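PDB 4CCS: CBIX from Paracoccus pantotrophus, which catalyses the terminal step of siroheme biosynthesis, probably inserting iron into sirohydrochlorin as a CbiX-type chelatase. Local coordinates for residues L117-L122 and P148-A152; A175-F181 and L204-G210; A126-G130 and I158-P162; L26-V30 and A212-P216; V8-Q12 and T183-T189. All blocks are in the same frame, centred on the assembly; numbering follows the deposited sequence.

Contact 1 of 5, residues L117-L122 and P148-A152; sequences LAGTRL and PYAAA
The amide of Leu122 donates to the carbonyl of Ala152 in the shorter of the two hydrogen bonds here, 2.9 Å from Leu122 N to Ala152 O. The other runs the opposite way: Ala151 N gives its proton to Thr120 O at 3.0 Å. The residues flanking Arg121 are thus tied to two consecutive residues, while the intervening amide of Ala152 is buried without a partner in the model. Before this pairing the backbones nearly touch, and Ala150 CA makes a CA-H...O contact of 3.2 Å with Leu117 O. Small side chains permit such closeness. The methyl CB of Ala150 meets CD1 of Leu122 at 3.5 Å, and Leu122, with CG anti to its carbonyl carbon (chi1 -55°), also rests CB and CG near Ala152 O. Ala151 CB lies close to the carbonyl oxygens of Thr120 and Ala118. On the opposite flank Arg121 passes CD alongside Ala152 CB at 3.7 Å, then its bent chain takes the guanidinium on to Thr154, where NH1 bonds OG1. Leu117 sets CG against Tyr149 O. All this lies at the beginnings of strands 121-126 and 152-157, where helix 98-113 covers Leu117 and Leu122 through Ile106, and strand 175-179 offers Ile176 to Thr120 and Leu122.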
# COMPACT_ATOMS: atom_id res chain seq x y z
N LEU A 117 9.97 5.39 -21.49
CA LEU A 117 8.77 5.51 -20.67
C LEU A 117 7.57 6.04 -21.46
O LEU A 117 6.47 5.51 -21.30
CB LEU A 117 9.05 6.33 -19.40
CG LEU A 117 8.01 6.28 -18.28
CD1 LEU A 117 7.66 4.83 -17.90
CD2 LEU A 117 8.49 7.04 -17.06
N ALA A 118 7.80 7.01 -22.38
CA ALA A 118 6.74 7.59 -23.22
C ALA A 118 6.09 6.57 -24.16
O ALA A 118 4.94 6.75 -24.53
CB ALA A 118 7.28 8.78 -24.01
N GLY A 119 6.80 5.48 -24.50
CA GLY A 119 6.29 4.43 -25.39
C GLY A 119 5.85 3.17 -24.61
O GLY A 119 5.67 2.12 -25.22
N THR A 120 5.68 3.27 -23.27
CA THR A 120 5.29 2.14 -22.41
C THR A 120 3.88 2.36 -21.86
O THR A 120 3.54 3.46 -21.42
CB THR A 120 6.34 1.92 -21.29
OG1 THR A 120 7.63 1.76 -21.89
CG2 THR A 120 6.06 0.68 -20.43
N ARG A 121 3.07 1.29 -21.86
CA ARG A 121 1.70 1.29 -21.36
C ARG A 121 1.75 0.89 -19.87
O ARG A 121 2.45 -0.06 -19.52
CB ARG A 121 0.88 0.28 -22.19
CG ARG A 121 -0.56 0.08 -21.79
CD ARG A 121 -1.44 1.29 -22.08
NE ARG A 121 -2.86 0.94 -22.11
CZ ARG A 121 -3.61 0.74 -21.03
NH1 ARG A 121 -3.06 0.82 -19.82
NH2 ARG A 121 -4.89 0.41 -21.15
N LEU A 122 1.01 1.62 -19.01
CA LEU A 122 1.01 1.37 -17.57
C LEU A 122 -0.29 0.81 -17.04
O LEU A 122 -1.36 1.26 -17.43
CB LEU A 122 1.39 2.64 -16.79
CG LEU A 122 2.72 3.28 -17.19
CD1 LEU A 122 2.98 4.52 -16.36
CD2 LEU A 122 3.88 2.28 -17.08
N PRO A 148 0.85 11.22 -17.75
CA PRO A 148 1.57 12.23 -18.54
C PRO A 148 3.01 11.85 -18.89
O PRO A 148 3.57 12.41 -19.83
CB PRO A 148 1.55 13.47 -17.63
CG PRO A 148 0.33 13.32 -16.84
CD PRO A 148 0.31 11.84 -16.52
N TYR A 149 3.59 10.88 -18.15
CA TYR A 149 4.97 10.44 -18.38
C TYR A 149 5.09 9.21 -19.27
O TYR A 149 6.20 8.87 -19.69
CB TYR A 149 5.67 10.21 -17.03
CG TYR A 149 5.56 11.40 -16.10
CD1 TYR A 149 6.42 12.49 -16.21
CD2 TYR A 149 4.57 11.45 -15.12
CE1 TYR A 149 6.31 13.59 -15.37
CE2 TYR A 149 4.45 12.56 -14.28
CZ TYR A 149 5.33 13.61 -14.40
OH TYR A 149 5.22 14.69 -13.55
N ALA A 150 3.97 8.57 -19.58
CA ALA A 150 3.95 7.33 -20.36
C ALA A 150 3.02 7.36 -21.56
O ALA A 150 2.48 8.42 -21.88
CB ALA A 150 3.56 6.18 -19.43
N ALA A 151 2.84 6.21 -22.25
CA ALA A 151 1.95 6.10 -23.41
C ALA A 151 0.49 6.24 -22.96
O ALA A 151 -0.29 6.95 -23.61
CB ALA A 151 2.15 4.77 -24.12
N ALA A 152 0.15 5.61 -21.81
CA ALA A 152 -1.18 5.64 -21.18
C ALA A 152 -1.09 4.94 -19.82
O ALA A 152 -0.13 4.21 -19.57
CB ALA A 152 -2.20 4.92 -22.07

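Contact 2 of 5, residues A175-F181 and L204-G210; sequences AICLPLF and LVLPPVG
Leu206 presses CD1 into the hollow between two strand side chains, 3.7 Å from Ile176 CG2 and 4.1 Å from Leu178 CD1, crossing both at a slant. Its CG stands anti to its own carbonyl carbon (chi1 -58°), which carries the methyl onto Ile176. A glycine here would probably open a gap between Ile176 and Leu178, and Ala109 of helix 98-113 would lose a neighbour. Backbone bonds fix this fit: Leu204 N to Ala175 O, Cys177 N to Leu204 O and Leu206 N to Cys177 O make strand 204-205 the parallel edge of the sheet, with Ile176 and Leu204 on one face, Cys177 and Val205 on the other. The link from strand 175-179 runs through helices 184-189 and 192-199, a beta-alpha-beta crossover. Beyond the strand, prolines shape the seam. The Pro179 ring sets CD against Leu206 O at 3.1 Å, and its CB faces Pro208 CB. Pairing resumes as Val209 N reaches Pro179 O at 3.0 Å. Val209 CG1 then nestles near the carbonyl oxygens of Pro179 and Phe181, side by side with Leu180 CD1 at 4.0 Å. At Gly210 a side chain would collide with Phe181 O, the acceptor of its own amide.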
# COMPACT_ATOMS: atom_id res chain seq x y z
N ALA A 175 4.71 -2.99 -21.66
CA ALA A 175 3.74 -2.65 -20.63
C ALA A 175 4.31 -3.02 -19.27
O ALA A 175 5.07 -3.98 -19.15
CB ALA A 175 2.43 -3.39 -20.87
N ILE A 176 3.97 -2.23 -18.25
CA ILE A 176 4.44 -2.45 -16.88
C ILE A 176 3.22 -2.43 -15.97
O ILE A 176 2.45 -1.46 -16.00
CB ILE A 176 5.49 -1.39 -16.42
CG1 ILE A 176 6.79 -1.44 -17.24
CG2 ILE A 176 5.79 -1.51 -14.92
CD1 ILE A 176 7.65 -0.19 -17.15
N CYS A 177 3.10 -3.46 -15.13
CA CYS A 177 2.07 -3.54 -14.11
C CYS A 177 2.70 -3.32 -12.72
O CYS A 177 3.61 -4.06 -12.30
CB CYS A 177 1.31 -4.86 -14.18
SG CYS A 177 0.08 -5.06 -12.87
N LEU A 178 2.21 -2.31 -12.00
CA LEU A 178 2.62 -2.01 -10.63
C LEU A 178 1.48 -2.41 -9.67
O LEU A 178 0.39 -1.82 -9.75
CB LEU A 178 2.95 -0.52 -10.48
CG LEU A 178 3.32 -0.06 -9.05
CD1 LEU A 178 4.58 -0.81 -8.50
CD2 LEU A 178 3.52 1.44 -9.01
N PRO A 179 1.71 -3.38 -8.75
CA PRO A 179 0.68 -3.76 -7.77
C PRO A 179 0.64 -2.72 -6.66
O PRO A 179 1.62 -2.52 -5.93
CB PRO A 179 1.15 -5.13 -7.25
CG PRO A 179 2.08 -5.65 -8.31
CD PRO A 179 2.77 -4.40 -8.82
N LEU A 180 -0.51 -2.04 -6.54
CA LEU A 180 -0.69 -1.01 -5.54
C LEU A 180 -1.19 -1.65 -4.25
O LEU A 180 -2.38 -1.56 -3.93
CB LEU A 180 -1.60 0.09 -6.11
CG LEU A 180 -1.58 1.43 -5.40
CD1 LEU A 180 -0.32 2.20 -5.75
CD2 LEU A 180 -2.83 2.24 -5.77
N PHE A 181 -0.27 -2.35 -3.54
CA PHE A 181 -0.52 -3.05 -2.28
C PHE A 181 0.51 -2.59 -1.23
O PHE A 181 1.70 -2.48 -1.54
CB PHE A 181 -0.43 -4.58 -2.48
CG PHE A 181 -1.57 -5.17 -3.28
CD1 PHE A 181 -1.58 -5.10 -4.67
CD2 PHE A 181 -2.65 -5.77 -2.64
CE1 PHE A 181 -2.66 -5.62 -5.41
CE2 PHE A 181 -3.70 -6.33 -3.38
CZ PHE A 181 -3.70 -6.24 -4.76
N LEU A 204 5.88 -6.53 -17.99
CA LEU A 204 6.63 -6.69 -16.76
C LEU A 204 5.73 -6.47 -15.56
O LEU A 204 4.97 -5.51 -15.53
CB LEU A 204 7.78 -5.67 -16.75
CG LEU A 204 8.71 -5.67 -15.54
CD1 LEU A 204 9.51 -6.99 -15.45
CD2 LEU A 204 9.69 -4.50 -15.63
N VAL A 205 5.81 -7.36 -14.57
CA VAL A 205 5.00 -7.24 -13.36
C VAL A 205 5.96 -6.96 -12.22
O VAL A 205 6.81 -7.79 -11.91
CB VAL A 205 4.12 -8.49 -13.08
CG1 VAL A 205 3.18 -8.22 -11.90
CG2 VAL A 205 3.32 -8.88 -14.32
N LEU A 206 5.82 -5.79 -11.60
CA LEU A 206 6.72 -5.37 -10.53
C LEU A 206 6.32 -5.93 -9.17
O LEU A 206 5.17 -6.32 -9.00
CB LEU A 206 6.77 -3.81 -10.47
CG LEU A 206 7.22 -3.07 -11.75
CD1 LEU A 206 7.26 -1.56 -11.50
CD2 LEU A 206 8.61 -3.55 -12.21
N PRO A 207 7.25 -5.90 -8.17
CA PRO A 207 6.89 -6.27 -6.79
C PRO A 207 5.86 -5.21 -6.28
O PRO A 207 5.83 -4.10 -6.84
CB PRO A 207 8.23 -6.13 -6.04
CG PRO A 207 9.26 -6.36 -7.05
CD PRO A 207 8.72 -5.78 -8.32
N PRO A 208 5.03 -5.54 -5.23
CA PRO A 208 4.06 -4.58 -4.69
C PRO A 208 4.79 -3.34 -4.15
O PRO A 208 5.93 -3.45 -3.67
CB PRO A 208 3.33 -5.37 -3.59
CG PRO A 208 4.30 -6.40 -3.18
CD PRO A 208 5.04 -6.79 -4.44
N VAL A 209 4.17 -2.16 -4.33
CA VAL A 209 4.75 -0.86 -3.94
C VAL A 209 5.19 -0.81 -2.46
O VAL A 209 6.21 -0.19 -2.17
CB VAL A 209 3.82 0.33 -4.34
CG1 VAL A 209 2.52 0.37 -3.52
CG2 VAL A 209 4.57 1.67 -4.28
N GLY A 210 4.46 -1.48 -1.53
CA GLY A 210 4.78 -1.50 -0.09
C GLY A 210 6.18 -2.05 0.24
O GLY A 210 6.69 -1.78 1.33

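Contact 3 of 5, residues A126-G130 and I158-P162; sequences AHGSG and IEEAP
His127 and Glu159 run alongside one another in the same direction, with the ring and carboxylate planes only 21° apart. The methylene CG of Glu159 sits over one face of the imidazole, 3.6 Å from the ring centroid and shifted toward the rim, a CH-pi contact made possible by the chain's bend at its second torsion (chi2 -66°). At the ring's ND1 the partner is Asp190, a bond that should restrain the turn of the ring. The carbonyl of His127 takes two amides: Glu159 N at 2.9 Å from His127 O and, less directly, Ile158 N at 3.3 Å. Glu160 turns to the next peptide, and its OE2 accepts from Ser129 N at 2.8 Å on the anti side, tilted from the carboxylate plane, while OE1 is held by Ser136. An alanine in place of Glu160 would probably leave the amide of Ser129 and the hydroxyl of Ser136 without this acceptor. Glu160 OE2 also lies 3.2 Å from Gly128 CA, so any CB there would collide with it. Two loops meet where strands 121-126 and 152-157 end, the C-terminal edge at which parallel alpha/beta folds commonly carry their sites, and the His127-Gly128 pair recalls His10-Gly11 after strand 4-9.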
# COMPACT_ATOMS: atom_id res chain seq x y z
N ALA A 126 -4.85 -3.04 -8.27
CA ALA A 126 -5.15 -2.83 -6.87
C ALA A 126 -6.33 -3.68 -6.40
O ALA A 126 -7.08 -4.20 -7.23
CB ALA A 126 -5.43 -1.34 -6.62
N HIS A 127 -6.47 -3.85 -5.08
CA HIS A 127 -7.56 -4.64 -4.52
C HIS A 127 -8.91 -4.02 -4.86
O HIS A 127 -9.83 -4.72 -5.29
CB HIS A 127 -7.41 -4.79 -3.00
CG HIS A 127 -8.41 -5.73 -2.39
ND1 HIS A 127 -8.31 -7.10 -2.54
CD2 HIS A 127 -9.49 -5.46 -1.61
CE1 HIS A 127 -9.32 -7.63 -1.86
NE2 HIS A 127 -10.06 -6.68 -1.28
N GLY A 128 -9.03 -2.69 -4.69
CA GLY A 128 -10.30 -2.00 -4.89
C GLY A 128 -11.18 -2.32 -3.68
O GLY A 128 -10.67 -2.72 -2.63
N SER A 129 -12.50 -2.16 -3.81
CA SER A 129 -13.44 -2.43 -2.72
C SER A 129 -14.84 -2.59 -3.26
O SER A 129 -15.22 -1.92 -4.23
CB SER A 129 -13.42 -1.28 -1.70
OG SER A 129 -14.33 -1.49 -0.63
N GLY A 130 -15.62 -3.47 -2.63
CA GLY A 130 -17.03 -3.68 -2.99
C GLY A 130 -17.95 -2.82 -2.09
O GLY A 130 -19.12 -2.63 -2.43
N ILE A 158 -9.37 -6.18 -8.17
CA ILE A 158 -9.73 -7.56 -7.80
C ILE A 158 -11.21 -7.59 -7.38
O ILE A 158 -11.93 -8.51 -7.78
CB ILE A 158 -8.76 -8.09 -6.70
CG1 ILE A 158 -7.39 -8.44 -7.31
CG2 ILE A 158 -9.33 -9.34 -5.97
CD1 ILE A 158 -6.35 -7.45 -7.15
N GLU A 159 -11.67 -6.58 -6.61
CA GLU A 159 -13.03 -6.53 -6.05
C GLU A 159 -14.08 -5.83 -6.90
O GLU A 159 -15.27 -5.98 -6.62
CB GLU A 159 -13.01 -5.88 -4.66
CG GLU A 159 -12.37 -6.73 -3.60
CD GLU A 159 -13.11 -8.01 -3.26
OE1 GLU A 159 -14.32 -7.94 -2.93
OE2 GLU A 159 -12.48 -9.09 -3.33
N GLU A 160 -13.68 -5.07 -7.91
CA GLU A 160 -14.63 -4.29 -8.68
C GLU A 160 -14.21 -4.11 -10.11
O GLU A 160 -13.04 -4.37 -10.45
CB GLU A 160 -14.84 -2.92 -8.00
CG GLU A 160 -13.59 -2.06 -8.00
CD GLU A 160 -13.70 -0.79 -7.18
OE1 GLU A 160 -14.43 0.13 -7.59
OE2 GLU A 160 -13.00 -0.71 -6.14
N ALA A 161 -15.16 -3.71 -10.97
CA ALA A 161 -14.87 -3.45 -12.37
C ALA A 161 -14.13 -2.09 -12.44
O ALA A 161 -14.44 -1.20 -11.65
CB ALA A 161 -16.17 -3.39 -13.18
N PRO A 162 -13.16 -1.93 -13.37
CA PRO A 162 -12.69 -2.91 -14.35
C PRO A 162 -11.85 -3.99 -13.65
O PRO A 162 -10.92 -3.66 -12.92
CB PRO A 162 -11.90 -2.06 -15.35
CG PRO A 162 -11.41 -0.88 -14.55
CD PRO A 162 -12.50 -0.62 -13.54

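Contact 4 of 5, residues L26-V30 and A212-P216; sequences LAARV and APQVP
Leu26 opens the contact by extending CD1 to Val215 CG1 and to Pro216 CG, each at 4.2 Å; against the valine it crosses at about a right angle. One helical turn on, Arg29 brings its guanidinium over Pro216, whose CG points at the centre of one face, 3.6 Å from CZ, and the first part of its chain covers the same ring, Arg29 CB being 3.6 Å from that carbon. The bend at chi3 (79°) turns the charged end back over Pro216 CG. No direct hydrogen bond joins the segments; two waters do so instead. One accepts from Arg29 NH1 at 3.0 Å and donates to Ala212 O, the other accepts from Arg29 NH2 at 2.8 Å and donates to Pro213 O. Val30 finishes the series with CG2 against Pro216 CA at 3.8 Å. The receiving segment is a type I turn from Ala212 to Val215 leading into helix 215-226, whose first turn tolerates a proline. Ile219 and Ile223 continue the apolar seam. The last helix, which follows the strands of one sheet, here packs on helix 16-30 belonging to the other, consistent with the exchange of C-terminal helices between the two lobes of chelatase-type folds.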
# COMPACT_ATOMS: atom_id res chain seq x y z
N LEU A 26 9.55 -3.80 8.86
CA LEU A 26 9.27 -2.49 8.27
C LEU A 26 9.43 -1.38 9.32
O LEU A 26 10.12 -0.39 9.05
CB LEU A 26 7.85 -2.44 7.66
CG LEU A 26 7.45 -1.11 6.99
CD1 LEU A 26 8.28 -0.84 5.73
CD2 LEU A 26 5.97 -1.08 6.67
N ALA A 27 8.85 -1.55 10.52
CA ALA A 27 8.97 -0.56 11.59
C ALA A 27 10.44 -0.35 12.01
O ALA A 27 10.80 0.78 12.35
CB ALA A 27 8.14 -0.97 12.79
N ALA A 28 11.28 -1.42 11.93
CA ALA A 28 12.70 -1.36 12.25
C ALA A 28 13.49 -0.53 11.22
O ALA A 28 14.50 0.07 11.57
CB ALA A 28 13.29 -2.76 12.36
N ARG A 29 13.01 -0.46 9.96
CA ARG A 29 13.62 0.36 8.91
C ARG A 29 13.18 1.82 9.07
O ARG A 29 13.98 2.72 8.81
CB ARG A 29 13.31 -0.18 7.50
CG ARG A 29 14.03 -1.49 7.16
CD ARG A 29 13.29 -2.26 6.07
NE ARG A 29 13.56 -1.71 4.74
CZ ARG A 29 12.70 -1.73 3.72
NH1 ARG A 29 11.48 -2.23 3.88
NH2 ARG A 29 13.05 -1.21 2.55
N VAL A 30 11.94 2.04 9.54
CA VAL A 30 11.38 3.38 9.81
C VAL A 30 12.13 4.01 11.02
O VAL A 30 12.54 5.18 10.95
CB VAL A 30 9.84 3.32 10.03
CG1 VAL A 30 9.27 4.64 10.55
CG2 VAL A 30 9.11 2.88 8.76
N ALA A 212 8.95 -1.37 -1.62
CA ALA A 212 9.97 -0.49 -2.22
C ALA A 212 10.98 0.03 -1.19
O ALA A 212 10.61 0.26 -0.05
CB ALA A 212 9.31 0.67 -2.95
N PRO A 213 12.26 0.26 -1.61
CA PRO A 213 13.27 0.75 -0.65
C PRO A 213 12.97 2.11 -0.05
O PRO A 213 13.39 2.38 1.08
CB PRO A 213 14.59 0.73 -1.44
CG PRO A 213 14.25 0.41 -2.84
CD PRO A 213 12.87 -0.20 -2.87
N GLN A 214 12.20 2.96 -0.75
CA GLN A 214 11.89 4.31 -0.25
C GLN A 214 10.69 4.37 0.70
O GLN A 214 10.41 5.44 1.21
CB GLN A 214 11.70 5.32 -1.39
CG GLN A 214 12.89 5.42 -2.34
CD GLN A 214 12.93 4.37 -3.43
OE1 GLN A 214 12.11 3.45 -3.49
NE2 GLN A 214 13.93 4.45 -4.30
N VAL A 215 9.96 3.24 0.91
CA VAL A 215 8.79 3.25 1.78
C VAL A 215 9.14 3.66 3.24
O VAL A 215 8.44 4.52 3.77
CB VAL A 215 7.96 1.93 1.71
CG1 VAL A 215 6.92 1.86 2.82
CG2 VAL A 215 7.31 1.78 0.34
N PRO A 216 10.19 3.09 3.89
CA PRO A 216 10.49 3.54 5.27
C PRO A 216 10.68 5.07 5.41
O PRO A 216 10.11 5.65 6.32
CB PRO A 216 11.76 2.75 5.64
CG PRO A 216 11.66 1.52 4.81
CD PRO A 216 11.07 1.97 3.51
O HOH W 1 9.36 -1.22 2.08
O HOH W 2 15.09 0.69 2.83

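Contact 5 of 5, residues V8-Q12 and T183-T189; sequences VAHGQ and TQAEHVT. With EDO (1,2-ethanediol), chain D.
Polar contact across the two segments centres on Gln12, whose OE1 lies 2.7 Å from Thr189 OG1. That hydroxyl also lies 3.0 Å from Ala185 O, and its one proton can serve only one of the two at a time. The other end of the amide is occupied as well, since Gln12 NE2 donates to Gly11 O, which restrains the group from turning. Glu186 is held within its own helix: Thr183, the N-cap residue, accepts from Glu186 N through OG1 and gives its hydroxyl proton to Glu186 OE1 at 2.8 Å, on the anti lone pair. A water joins the segments, accepting from His10 N at 2.8 Å and lying close to the same carboxylate oxygen. Apolar touching is modest. Gln12 CG meets Ala185 CB at 3.9 Å and also Glu186 CG, the two long chains at about a right angle, and Ala9 CB meets Thr183 CG2 at 4.0 Å. Near the His10 ring, Glu186 OE2 stands at the edge, 3.5 Å from His10 CB. A bound 1,2-ethanediol, probably from the crystallisation liquor, bonds through O2, in the ring plane, to His10 ND1 at 2.8 Å and also takes the amide of Gly11. Strand 4-9 lays this loop along helix 184-189, from its N-cap to Thr189, with Ile23 of helix 16-30 touching both Ala9 and Thr183, and Phe63 stacked on the His10 ring.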
# COMPACT_ATOMS: atom_id res chain seq x y z
N VAL A 8 0.55 -0.15 11.66
CA VAL A 8 -0.47 -1.21 11.71
C VAL A 8 -0.86 -1.72 10.33
O VAL A 8 -1.28 -0.93 9.47
CB VAL A 8 -1.70 -0.73 12.54
CG1 VAL A 8 -2.81 -1.78 12.55
CG2 VAL A 8 -1.29 -0.38 13.97
N ALA A 9 -0.77 -3.03 10.14
CA ALA A 9 -1.22 -3.68 8.91
C ALA A 9 -2.55 -4.39 9.14
O ALA A 9 -2.83 -4.86 10.25
CB ALA A 9 -0.19 -4.69 8.45
N HIS A 10 -3.36 -4.49 8.07
CA HIS A 10 -4.59 -5.29 8.09
C HIS A 10 -4.16 -6.75 8.24
O HIS A 10 -3.13 -7.14 7.69
CB HIS A 10 -5.34 -5.19 6.74
CG HIS A 10 -6.39 -4.14 6.72
ND1 HIS A 10 -7.35 -4.05 7.71
CD2 HIS A 10 -6.61 -3.16 5.81
CE1 HIS A 10 -8.10 -3.01 7.39
NE2 HIS A 10 -7.69 -2.45 6.25
N GLY A 11 -4.92 -7.56 8.96
CA GLY A 11 -4.51 -8.96 9.03
C GLY A 11 -4.96 -9.71 7.77
O GLY A 11 -5.82 -9.22 7.03
N GLN A 12 -4.36 -10.87 7.52
CA GLN A 12 -4.73 -11.73 6.40
C GLN A 12 -4.88 -13.16 6.95
O GLN A 12 -4.35 -13.41 8.03
CB GLN A 12 -3.66 -11.68 5.28
CG GLN A 12 -3.64 -10.34 4.52
CD GLN A 12 -4.85 -10.18 3.64
OE1 GLN A 12 -4.94 -10.77 2.57
NE2 GLN A 12 -5.87 -9.47 4.10
N THR A 183 1.23 -4.31 1.69
CA THR A 183 1.95 -5.44 2.29
C THR A 183 2.01 -6.62 1.35
O THR A 183 1.11 -6.77 0.51
CB THR A 183 1.32 -5.90 3.63
OG1 THR A 183 0.07 -6.58 3.39
CG2 THR A 183 1.16 -4.77 4.65
N GLN A 184 3.03 -7.47 1.52
CA GLN A 184 3.17 -8.69 0.74
C GLN A 184 2.01 -9.66 1.04
O GLN A 184 1.48 -10.25 0.10
CB GLN A 184 4.55 -9.37 0.95
CG GLN A 184 4.78 -10.62 0.07
CD GLN A 184 4.99 -10.29 -1.40
OE1 GLN A 184 4.04 -10.07 -2.17
NE2 GLN A 184 6.23 -10.24 -1.85
N ALA A 185 1.57 -9.77 2.31
CA ALA A 185 0.48 -10.68 2.69
C ALA A 185 -0.82 -10.35 1.94
O ALA A 185 -1.43 -11.24 1.35
CB ALA A 185 0.25 -10.67 4.20
N GLU A 186 -1.18 -9.05 1.85
CA GLU A 186 -2.38 -8.64 1.11
C GLU A 186 -2.21 -8.88 -0.39
O GLU A 186 -3.16 -9.32 -1.04
CB GLU A 186 -2.75 -7.19 1.40
CG GLU A 186 -3.20 -7.00 2.83
CD GLU A 186 -3.22 -5.55 3.23
OE1 GLU A 186 -2.14 -4.92 3.35
OE2 GLU A 186 -4.34 -5.03 3.39
N HIS A 187 -1.01 -8.62 -0.92
CA HIS A 187 -0.70 -8.82 -2.34
C HIS A 187 -0.86 -10.31 -2.73
O HIS A 187 -1.58 -10.61 -3.68
CB HIS A 187 0.73 -8.35 -2.66
CG HIS A 187 1.18 -8.66 -4.05
ND1 HIS A 187 2.31 -9.44 -4.30
CD2 HIS A 187 0.65 -8.29 -5.24
CE1 HIS A 187 2.43 -9.50 -5.62
NE2 HIS A 187 1.45 -8.83 -6.23
N VAL A 188 -0.19 -11.23 -1.99
CA VAL A 188 -0.21 -12.68 -2.26
C VAL A 188 -1.65 -13.24 -2.24
O VAL A 188 -2.01 -13.99 -3.15
CB VAL A 188 0.77 -13.45 -1.32
CG1 VAL A 188 0.58 -14.97 -1.39
CG2 VAL A 188 2.22 -13.08 -1.63
N THR A 189 -2.47 -12.82 -1.26
CA THR A 189 -3.89 -13.24 -1.15
C THR A 189 -4.68 -13.04 -2.46
O THR A 189 -5.46 -13.91 -2.85
CB THR A 189 -4.56 -12.52 0.02
OG1 THR A 189 -3.91 -12.92 1.23
CG2 THR A 189 -6.08 -12.79 0.13
C1 EDO D . -8.28 -8.36 9.52
O1 EDO D . -7.35 -8.69 10.55
C2 EDO D . -8.61 -6.87 9.62
O2 EDO D . -7.40 -6.13 9.54
O HOH W 3 -2.25 -3.50 5.64

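How the contacts relate
Contacts 1 and 2 belong to one sheet, whose inner strands 121-126 and 175-179 are neighbours, and meet through a probable hydrogen bond from Ile176 N to Arg121 O; yet contact 1 is a surface pairing built on alanines, whereas contact 2 is buried and relies on leucines and prolines. Contact 3 lies at the far end of that sheet, where Phe181 packs on Ala126 and Ile158, and is polar and partly buried. Contacts 4 and 5 bring residues of the first half of the chain against the second: contact 4 is a buried helix packing with two waters beside Arg29, contact 5 a partly buried loop-to-helix meeting joined across by Gln12 and a water, with most of its bonds inside each segment. His187 connects contact 5 to contact 2.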